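Local structure of FTT_1639c (Francisella tularensis subsp. tularensis, 7KZW) at residues N19-F28 and R88-K99. The protein is of unknown function; this chain is the mainly beta-stranded C-terminal part of a predicted membrane protein. The protein carries 3 engineered substitutions. Sequence-based numbering, arbitrary orientation. Where two conformers were deposited one is given.
Sequences NMTAYNMFGF and RNELLKLECKGK. Engineered in segment 19-28: Met20 (natural residue Leu), Met25 (natural residue Ile).
Phe26 O takes two backbone N-H groups at once, Leu91 N at 2.8 Å and Leu92 N at 3.1 Å. This is a classic beta bulge, and the register between antiparallel strands 21-27 and 90-97 slips by one residue there. Beyond it Gly27 and Glu90 form an antiparallel non-hydrogen-bonded pair. Gly27 CA lies 3.3 Å from Asn89 O, a CA-H...O contact. Phe28 N then bonds to Asn89 O, and a water bridges Phe28 O and Arg88 O.

Met25, an engineered selenomethionine, folds over the partner strand. Its CG is anti to the backbone N (chi1 -176°), and bends at chi2 and chi3 turn the chain back. SE rests on Lys93 CB at 3.8 Å, while CE lies 3.5 Å from Glu90 OE2. That same oxygen takes Arg88 NH2 in a salt bridge. Lys93 runs fully extended, with CE 3.8 Å from Tyr23 CB, and its NZ forms a salt bridge with Glu95 OE2 in which the hydrogen bond is weak.

The opposite face is largely apolar, apart from Asn24, whose ND2 donates to Tyr23 O and weakly to Glu127 OE2. The edge of the Phe26 ring meets Leu94 CB, and Ala22 CB touches Cys96 SG at 3.5 Å. Tyr105 of strand 102-111 packs against both Phe26 and Leu94. At the far end Lys97 NZ reaches a lone pair of Asn19 O at 2.8 Å. The backbone bonds thus fix the pairing of two interior strands, with Lys93, Glu95 and Lys97 on the more exposed face and Phe26, Leu92 and Leu94 on the buried one.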
# COMPACT_ATOMS: atom_id res chain seq x y z
N ASN A 19 -19.33 2.80 -7.96
CA ASN A 19 -18.52 3.96 -7.63
C ASN A 19 -17.32 4.11 -8.56
O ASN A 19 -16.58 5.09 -8.43
CB ASN A 19 -18.07 3.87 -6.17
CG ASN A 19 -19.26 3.77 -5.22
OD1 ASN A 19 -20.24 4.50 -5.37
ND2 ASN A 19 -19.21 2.84 -4.26
N MSE A 20 -17.17 3.23 -9.55
CA MSE A 20 -15.96 3.10 -10.36
C MSE A 20 -14.66 3.30 -9.52
O MSE A 20 -13.78 4.13 -9.82
CB MSE A 20 -16.02 3.96 -11.66
CG MSE A 20 -16.98 3.29 -12.82
SE MSE A 20 -16.97 4.45 -14.33
CE MSE A 20 -18.25 3.48 -15.45
N THR A 21 -14.54 2.50 -8.46
CA THR A 21 -13.35 2.47 -7.62
C THR A 21 -12.75 1.07 -7.68
O THR A 21 -13.43 0.09 -7.99
CB THR A 21 -13.64 2.76 -6.17
OG1 THR A 21 -14.65 1.86 -5.71
CG2 THR A 21 -14.15 4.20 -6.00
N ALA A 22 -11.46 1.00 -7.39
CA ALA A 22 -10.78 -0.28 -7.25
C ALA A 22 -9.62 -0.08 -6.31
O ALA A 22 -9.17 1.06 -6.06
CB ALA A 22 -10.35 -0.90 -8.59
N TYR A 23 -9.11 -1.20 -5.77
CA TYR A 23 -8.01 -1.06 -4.83
C TYR A 23 -7.13 -2.29 -4.82
O TYR A 23 -7.52 -3.40 -5.23
CB TYR A 23 -8.51 -0.75 -3.42
CG TYR A 23 -9.14 -1.94 -2.78
CD1 TYR A 23 -8.38 -2.82 -2.01
CD2 TYR A 23 -10.49 -2.24 -2.98
CE1 TYR A 23 -8.97 -3.94 -1.43
CE2 TYR A 23 -11.09 -3.41 -2.42
CZ TYR A 23 -10.29 -4.23 -1.65
OH TYR A 23 -10.85 -5.37 -1.05
N ASN A 24 -5.91 -2.07 -4.35
CA ASN A 24 -4.99 -3.14 -3.93
C ASN A 24 -4.57 -2.82 -2.50
O ASN A 24 -4.18 -1.67 -2.20
CB ASN A 24 -3.69 -3.17 -4.77
CG ASN A 24 -3.80 -3.88 -6.13
OD1 ASN A 24 -2.77 -4.12 -6.77
ND2 ASN A 24 -5.02 -4.34 -6.54
N MSE A 25 -4.63 -3.80 -1.61
CA MSE A 25 -4.16 -3.64 -0.23
C MSE A 25 -2.87 -4.43 -0.08
O MSE A 25 -2.87 -5.63 -0.34
CB MSE A 25 -5.22 -4.19 0.73
CG MSE A 25 -4.90 -3.99 2.18
SE MSE A 25 -5.03 -2.16 2.72
CE MSE A 25 -6.94 -1.98 2.82
N PHE A 26 -1.81 -3.76 0.36
CA PHE A 26 -0.51 -4.39 0.58
C PHE A 26 -0.25 -4.52 2.06
O PHE A 26 -0.58 -3.60 2.84
CB PHE A 26 0.59 -3.56 -0.06
CG PHE A 26 0.41 -3.38 -1.54
CD1 PHE A 26 0.70 -4.41 -2.40
CD2 PHE A 26 -0.13 -2.21 -2.07
CE1 PHE A 26 0.53 -4.28 -3.77
CE2 PHE A 26 -0.30 -2.06 -3.43
CZ PHE A 26 0.01 -3.09 -4.28
N GLY A 27 0.35 -5.64 2.46
CA GLY A 27 0.66 -5.88 3.86
C GLY A 27 0.99 -7.35 4.06
O GLY A 27 1.31 -8.05 3.11
N PHE A 28 0.84 -7.80 5.30
CA PHE A 28 1.32 -9.14 5.67
C PHE A 28 0.18 -9.97 6.26
O PHE A 28 -0.81 -9.44 6.78
CB PHE A 28 2.46 -9.05 6.70
CG PHE A 28 3.62 -8.24 6.21
CD1 PHE A 28 4.59 -8.84 5.41
CD2 PHE A 28 3.77 -6.89 6.55
CE1 PHE A 28 5.66 -8.12 4.89
CE2 PHE A 28 4.87 -6.15 6.07
CZ PHE A 28 5.82 -6.79 5.24
N ARG A 88 -4.74 -5.24 11.29
CA ARG A 88 -4.84 -6.38 10.39
C ARG A 88 -3.61 -6.49 9.51
O ARG A 88 -3.66 -7.11 8.44
CB ARG A 88 -6.10 -6.29 9.54
CG ARG A 88 -7.38 -6.48 10.31
CD ARG A 88 -8.58 -6.71 9.37
NE ARG A 88 -8.57 -5.82 8.20
CZ ARG A 88 -9.27 -4.69 8.15
NH1 ARG A 88 -10.02 -4.36 9.20
NH2 ARG A 88 -9.23 -3.90 7.08
N ASN A 89 -2.51 -5.85 9.93
CA ASN A 89 -1.22 -5.94 9.25
C ASN A 89 -1.25 -5.40 7.83
O ASN A 89 -0.50 -5.86 6.95
CB ASN A 89 -0.61 -7.34 9.36
CG ASN A 89 -0.28 -7.65 10.77
OD1 ASN A 89 0.46 -6.94 11.41
ND2 ASN A 89 -0.90 -8.72 11.30
N GLU A 90 -2.09 -4.40 7.60
CA GLU A 90 -2.09 -3.68 6.33
C GLU A 90 -1.11 -2.51 6.38
O GLU A 90 -1.03 -1.78 7.40
CB GLU A 90 -3.48 -3.14 6.06
CG GLU A 90 -4.56 -4.25 6.02
CD GLU A 90 -5.96 -3.70 6.06
OE1 GLU A 90 -6.16 -2.62 6.67
OE2 GLU A 90 -6.85 -4.34 5.47
N LEU A 91 -0.33 -2.34 5.30
CA LEU A 91 0.61 -1.22 5.21
C LEU A 91 0.07 -0.11 4.31
O LEU A 91 0.19 1.08 4.63
CB LEU A 91 2.00 -1.68 4.74
CG LEU A 91 3.03 -0.55 4.88
CD1 LEU A 91 3.41 -0.25 6.37
CD2 LEU A 91 4.29 -0.99 4.12
N LEU A 92 -0.40 -0.47 3.10
CA LEU A 92 -0.76 0.54 2.10
C LEU A 92 -2.03 0.10 1.42
O LEU A 92 -2.11 -1.04 0.95
CB LEU A 92 0.31 0.64 1.02
CG LEU A 92 1.68 1.10 1.43
CD1 LEU A 92 2.67 0.96 0.19
CD2 LEU A 92 1.70 2.56 1.91
N LYS A 93 -2.97 1.04 1.26
CA LYS A 93 -4.11 0.82 0.36
C LYS A 93 -3.94 1.71 -0.86
O LYS A 93 -3.92 2.94 -0.75
CB LYS A 93 -5.41 1.19 1.03
CG LYS A 93 -6.59 0.76 0.16
CD LYS A 93 -7.88 1.17 0.87
CE LYS A 93 -9.11 0.72 0.04
NZ LYS A 93 -10.41 1.12 0.68
N LEU A 94 -3.78 1.12 -2.03
CA LEU A 94 -3.68 1.89 -3.29
C LEU A 94 -5.07 1.88 -3.91
O LEU A 94 -5.63 0.81 -4.15
CB LEU A 94 -2.70 1.22 -4.23
CG LEU A 94 -2.57 1.90 -5.60
CD1 LEU A 94 -2.19 3.36 -5.52
CD2 LEU A 94 -1.57 1.09 -6.43
N GLU A 95 -5.65 3.07 -4.09
CA GLU A 95 -7.04 3.21 -4.57
C GLU A 95 -7.05 3.94 -5.89
O GLU A 95 -6.23 4.85 -6.12
CB GLU A 95 -7.85 4.11 -3.61
CG GLU A 95 -8.04 3.54 -2.24
CD GLU A 95 -8.98 4.39 -1.40
OE1 GLU A 95 -9.14 5.60 -1.69
OE2 GLU A 95 -9.53 3.86 -0.44
N CYS A 96 -7.87 3.52 -6.75
CA CYS A 96 -8.18 4.33 -8.00
C CYS A 96 -9.70 4.70 -8.11
O CYS A 96 -10.60 4.03 -7.54
CB CYS A 96 -7.72 3.54 -9.22
SG CYS A 96 -8.65 2.01 -9.55
N LYS A 97 -9.91 5.83 -8.70
CA LYS A 97 -11.28 6.31 -8.83
C LYS A 97 -11.47 6.80 -10.25
O LYS A 97 -10.76 7.72 -10.68
CB LYS A 97 -11.55 7.45 -7.84
CG LYS A 97 -12.86 8.18 -8.02
CD LYS A 97 -14.01 7.39 -7.47
CE LYS A 97 -15.23 8.31 -7.32
NZ LYS A 97 -16.46 7.51 -7.06
N GLY A 98 -12.48 6.27 -10.94
CA GLY A 98 -12.83 6.76 -12.27
C GLY A 98 -12.50 5.76 -13.36
O GLY A 98 -11.56 4.97 -13.25
N LYS A 99 -13.28 5.83 -14.44
CA LYS A 99 -13.15 4.88 -15.55
C LYS A 99 -11.73 4.78 -16.07
O LYS A 99 -11.26 3.68 -16.39
CB LYS A 99 -14.14 5.27 -16.68
CG LYS A 99 -14.16 4.32 -17.88
CD LYS A 99 -14.58 5.06 -19.21
CE LYS A 99 -13.98 4.31 -20.44
NZ LYS A 99 -12.86 5.08 -21.15
O HOH W 1 -3.42 -9.78 7.30